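Local coordinates for Mlr3007 protein (Mesorhizobium loti, PDB 3QQM) that probably transfers the amino group of leucine, isoleucine and valine to 2-oxoglutarate as a class-IV, pyridoxal phosphate-dependent branched-chain aminotransferase, at residues A[206-211]-A[216-221]. Numbering follows the deposited sequence.
Sequences LFVGNS and IPAKLV. With EDO (1,2-ethanediol), chain V.
Val208 and Ile216 form the hydrogen-bonded pair of an antiparallel beta hairpin, Val208 N donating a hydrogen bond to Ile216 O at 3.0 Å and Ile216 N one to Val208 O at 2.8 Å. The hairpin is the C-terminal one of this class-IV aminotransferase, running in the mixed sheet between strands 156-160 and 99-103. At the next pair, Phe207 with Pro217, the strands draw close, and Phe207 CA makes a CA-H...O contact of 3.1 Å with Ile216 O. Beyond it Ala218 N reaches Leu206 O from well above the carbonyl plane (39° out), and the N-to-C directions of the two short segments make 126°, a strong twist away from exactly antiparallel.

On one face Val208 CG2 packs against Ile216 CB and Ala218 CB, with Leu101 of the neighbouring strand alongside. Phe207 turns to the other side: with CG anti to its carbonyl carbon (chi1 -54°), the ring runs obliquely past Pro217, its CD2 3.6 Å from Pro217 CA and CE2 touching CG of the proline. An alanine in place of Phe207 would probably lose the ring's contacts with Pro217 and the face against which ethanediol O2 rests. Toward the chain end Leu206 CD2 meets Leu220 CD1, both leucines also lying on Leu200 of helix 197-200. At the far end, Ser211 N binds the phosphate of the cofactor-lysine adduct, LLP at position 118. The ethanediol bonds through O2 to Leu206 O, and its O2 lies 3.6 Å from Phe207 CZ, over one ring face near the rim.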
ATOM      1  N   LEU A 206       9.857   9.795 -11.124  1.00 20.91           N
ATOM      2  CA  LEU A 206       9.458   9.379  -9.818  1.00 19.85           C
ATOM      3  C   LEU A 206       8.017   8.972  -9.841  1.00 19.10           C
ATOM      4  O   LEU A 206       7.209   9.571 -10.561  1.00 19.41           O
ATOM      5  CB  LEU A 206       9.667  10.544  -8.851  1.00 20.14           C
ATOM      6  CG  LEU A 206       9.318  10.314  -7.389  1.00 20.08           C
ATOM      7  CD1 LEU A 206      10.113   9.156  -6.812  1.00 19.75           C
ATOM      8  CD2 LEU A 206       9.567  11.586  -6.601  1.00 20.96           C
ATOM      9  N   PHE A 207       7.702   7.929  -9.076  1.00 17.85           N
ATOM     10  CA  PHE A 207       6.359   7.421  -8.967  1.00 17.25           C
ATOM     11  C   PHE A 207       6.083   6.937  -7.566  1.00 16.20           C
ATOM     12  O   PHE A 207       6.997   6.652  -6.801  1.00 15.83           O
ATOM     13  CB  PHE A 207       6.153   6.169  -9.854  1.00 17.07           C
ATOM     14  CG  PHE A 207       6.522   6.351 -11.295  1.00 17.58           C
ATOM     15  CD1 PHE A 207       7.798   6.125 -11.720  1.00 18.00           C
ATOM     16  CD2 PHE A 207       5.559   6.679 -12.242  1.00 18.96           C
ATOM     17  CE1 PHE A 207       8.128   6.272 -13.052  1.00 19.49           C
ATOM     18  CE2 PHE A 207       5.877   6.832 -13.580  1.00 18.68           C
ATOM     19  CZ  PHE A 207       7.152   6.627 -13.986  1.00 20.26           C
ATOM     20  N   VAL A 208       4.804   6.833  -7.242  1.00 15.60           N
ATOM     21  CA  VAL A 208       4.357   6.195  -6.006  1.00 14.59           C
ATOM     22  C   VAL A 208       3.312   5.245  -6.536  1.00 14.38           C
ATOM     23  O   VAL A 208       2.742   5.489  -7.596  1.00 14.18           O
ATOM     24  CB  VAL A 208       3.805   7.149  -4.932  1.00 14.73           C
ATOM     25  CG1 VAL A 208       4.965   7.946  -4.289  1.00 14.10           C
ATOM     26  CG2 VAL A 208       2.708   8.064  -5.486  1.00 14.14           C
ATOM     27  N   GLY A 209       3.091   4.129  -5.874  1.00 14.10           N
ATOM     28  CA  GLY A 209       2.071   3.211  -6.372  1.00 14.18           C
ATOM     29  C   GLY A 209       1.567   2.201  -5.392  1.00 13.88           C
ATOM     30  O   GLY A 209       2.137   2.034  -4.300  1.00 13.94           O
ATOM     31  N   ASN A 210       0.441   1.586  -5.755  1.00 13.67           N
ATOM     32  CA  ASN A 210      -0.163   0.528  -4.980  1.00 13.21           C
ATOM     33  C   ASN A 210      -0.909  -0.398  -5.923  1.00 13.35           C
ATOM     34  O   ASN A 210      -1.013  -0.127  -7.120  1.00 12.97           O
ATOM     35  CB  ASN A 210      -1.048   1.046  -3.845  1.00 13.21           C
ATOM     36  CG  ASN A 210      -2.182   1.935  -4.316  1.00 13.49           C
ATOM     37  OD1 ASN A 210      -2.738   1.765  -5.394  1.00 14.15           O
ATOM     38  ND2 ASN A 210      -2.567   2.850  -3.464  1.00 13.22           N
ATOM     39  N   SER A 211      -1.380  -1.520  -5.393  1.00 13.04           N
ATOM     40  CA  SER A 211      -2.066  -2.500  -6.223  1.00 13.18           C
ATOM     41  C   SER A 211      -3.351  -1.931  -6.828  1.00 13.33           C
ATOM     42  O   SER A 211      -3.698  -2.237  -7.947  1.00 13.06           O
ATOM     43  CB  SER A 211      -2.396  -3.762  -5.427  1.00 12.67           C
ATOM     44  OG  SER A 211      -2.863  -4.765  -6.306  1.00 13.11           O
ATOM     45  N   ILE A 216       1.806   5.811 -10.196  1.00 17.33           N
ATOM     46  CA  ILE A 216       1.314   7.149 -10.282  1.00 17.75           C
ATOM     47  C   ILE A 216       2.512   8.088 -10.420  1.00 18.68           C
ATOM     48  O   ILE A 216       3.370   8.141  -9.536  1.00 18.22           O
ATOM     49  CB  ILE A 216       0.539   7.524  -9.032  1.00 17.56           C
ATOM     50  CG1 ILE A 216      -0.586   6.506  -8.759  1.00 16.95           C
ATOM     51  CG2 ILE A 216      -0.033   8.945  -9.164  1.00 17.31           C
ATOM     52  CD1 ILE A 216      -1.193   6.642  -7.381  1.00 15.74           C
ATOM     53  N   PRO A 217       2.597   8.812 -11.546  1.00 19.70           N
ATOM     54  CA  PRO A 217       3.688   9.762 -11.706  1.00 20.44           C
ATOM     55  C   PRO A 217       3.648  10.747 -10.564  1.00 20.40           C
ATOM     56  O   PRO A 217       2.576  11.176 -10.190  1.00 19.83           O
ATOM     57  CB  PRO A 217       3.357  10.470 -13.034  1.00 21.10           C
ATOM     58  CG  PRO A 217       2.480   9.542 -13.746  1.00 21.47           C
ATOM     59  CD  PRO A 217       1.690   8.820 -12.695  1.00 20.33           C
ATOM     60  N   ALA A 218       4.803  11.118 -10.028  1.00 20.95           N
ATOM     61  CA  ALA A 218       4.815  12.025  -8.892  1.00 21.60           C
ATOM     62  C   ALA A 218       5.934  13.045  -8.970  1.00 22.90           C
ATOM     63  O   ALA A 218       6.905  12.880  -9.727  1.00 23.15           O
ATOM     64  CB  ALA A 218       4.904  11.238  -7.611  1.00 20.71           C
ATOM     65  N   LYS A 219       5.795  14.107  -8.188  1.00 24.06           N
ATOM     66  CA  LYS A 219       6.782  15.157  -8.191  1.00 25.87           C
ATOM     67  C   LYS A 219       7.048  15.546  -6.761  1.00 26.33           C
ATOM     68  O   LYS A 219       6.135  15.744  -5.971  1.00 26.03           O
ATOM     69  CB  LYS A 219       6.290  16.342  -9.000  1.00 27.00           C
ATOM     70  CG  LYS A 219       7.388  17.257  -9.471  1.00 29.28           C
ATOM     71  CD  LYS A 219       6.831  18.400 -10.366  1.00 31.83           C
ATOM     72  CE  LYS A 219       6.154  19.509  -9.544  1.00 33.25           C
ATOM     73  NZ  LYS A 219       7.157  20.323  -8.767  1.00 33.20           N
ATOM     74  N   LEU A 220       8.316  15.672  -6.448  1.00 27.55           N
ATOM     75  CA  LEU A 220       8.763  15.966  -5.103  1.00 28.37           C
ATOM     76  C   LEU A 220       8.779  17.451  -4.847  1.00 29.74           C
ATOM     77  O   LEU A 220       9.084  18.229  -5.736  1.00 30.71           O
ATOM     78  CB  LEU A 220      10.166  15.416  -4.937  1.00 28.36           C
ATOM     79  CG  LEU A 220      10.568  15.030  -3.537  1.00 28.68           C
ATOM     80  CD1 LEU A 220       9.697  13.856  -3.109  1.00 28.32           C
ATOM     81  CD2 LEU A 220      12.038  14.668  -3.495  1.00 28.98           C
ATOM     82  N   VAL A 221       8.379  17.842  -3.645  1.00 30.53           N
ATOM     83  CA  VAL A 221       8.360  19.238  -3.252  1.00 31.94           C
ATOM     84  C   VAL A 221       8.848  19.416  -1.827  1.00 32.21           C
ATOM     85  O   VAL A 221       8.967  18.449  -1.033  1.00 31.48           O
ATOM     86  CB  VAL A 221       6.972  19.821  -3.328  1.00 32.51           C
ATOM     87  CG1 VAL A 221       6.986  21.252  -2.790  1.00 33.74           C
ATOM     88  CG2 VAL A 221       6.468  19.776  -4.757  1.00 33.34           C
ATOM     89  OXT VAL A 221       9.111  20.569  -1.444  1.00 33.21           O
TER
HETATM   90  C1  EDO V 303       7.219  12.521 -12.802  1.00 46.70           C
HETATM   91  O1  EDO V 303       8.546  12.574 -12.263  1.00 45.80           O
HETATM   92  C2  EDO V 303       7.173  11.599 -14.023  1.00 46.96           C
HETATM   93  O2  EDO V 303       7.345  10.218 -13.649  1.00 46.35           O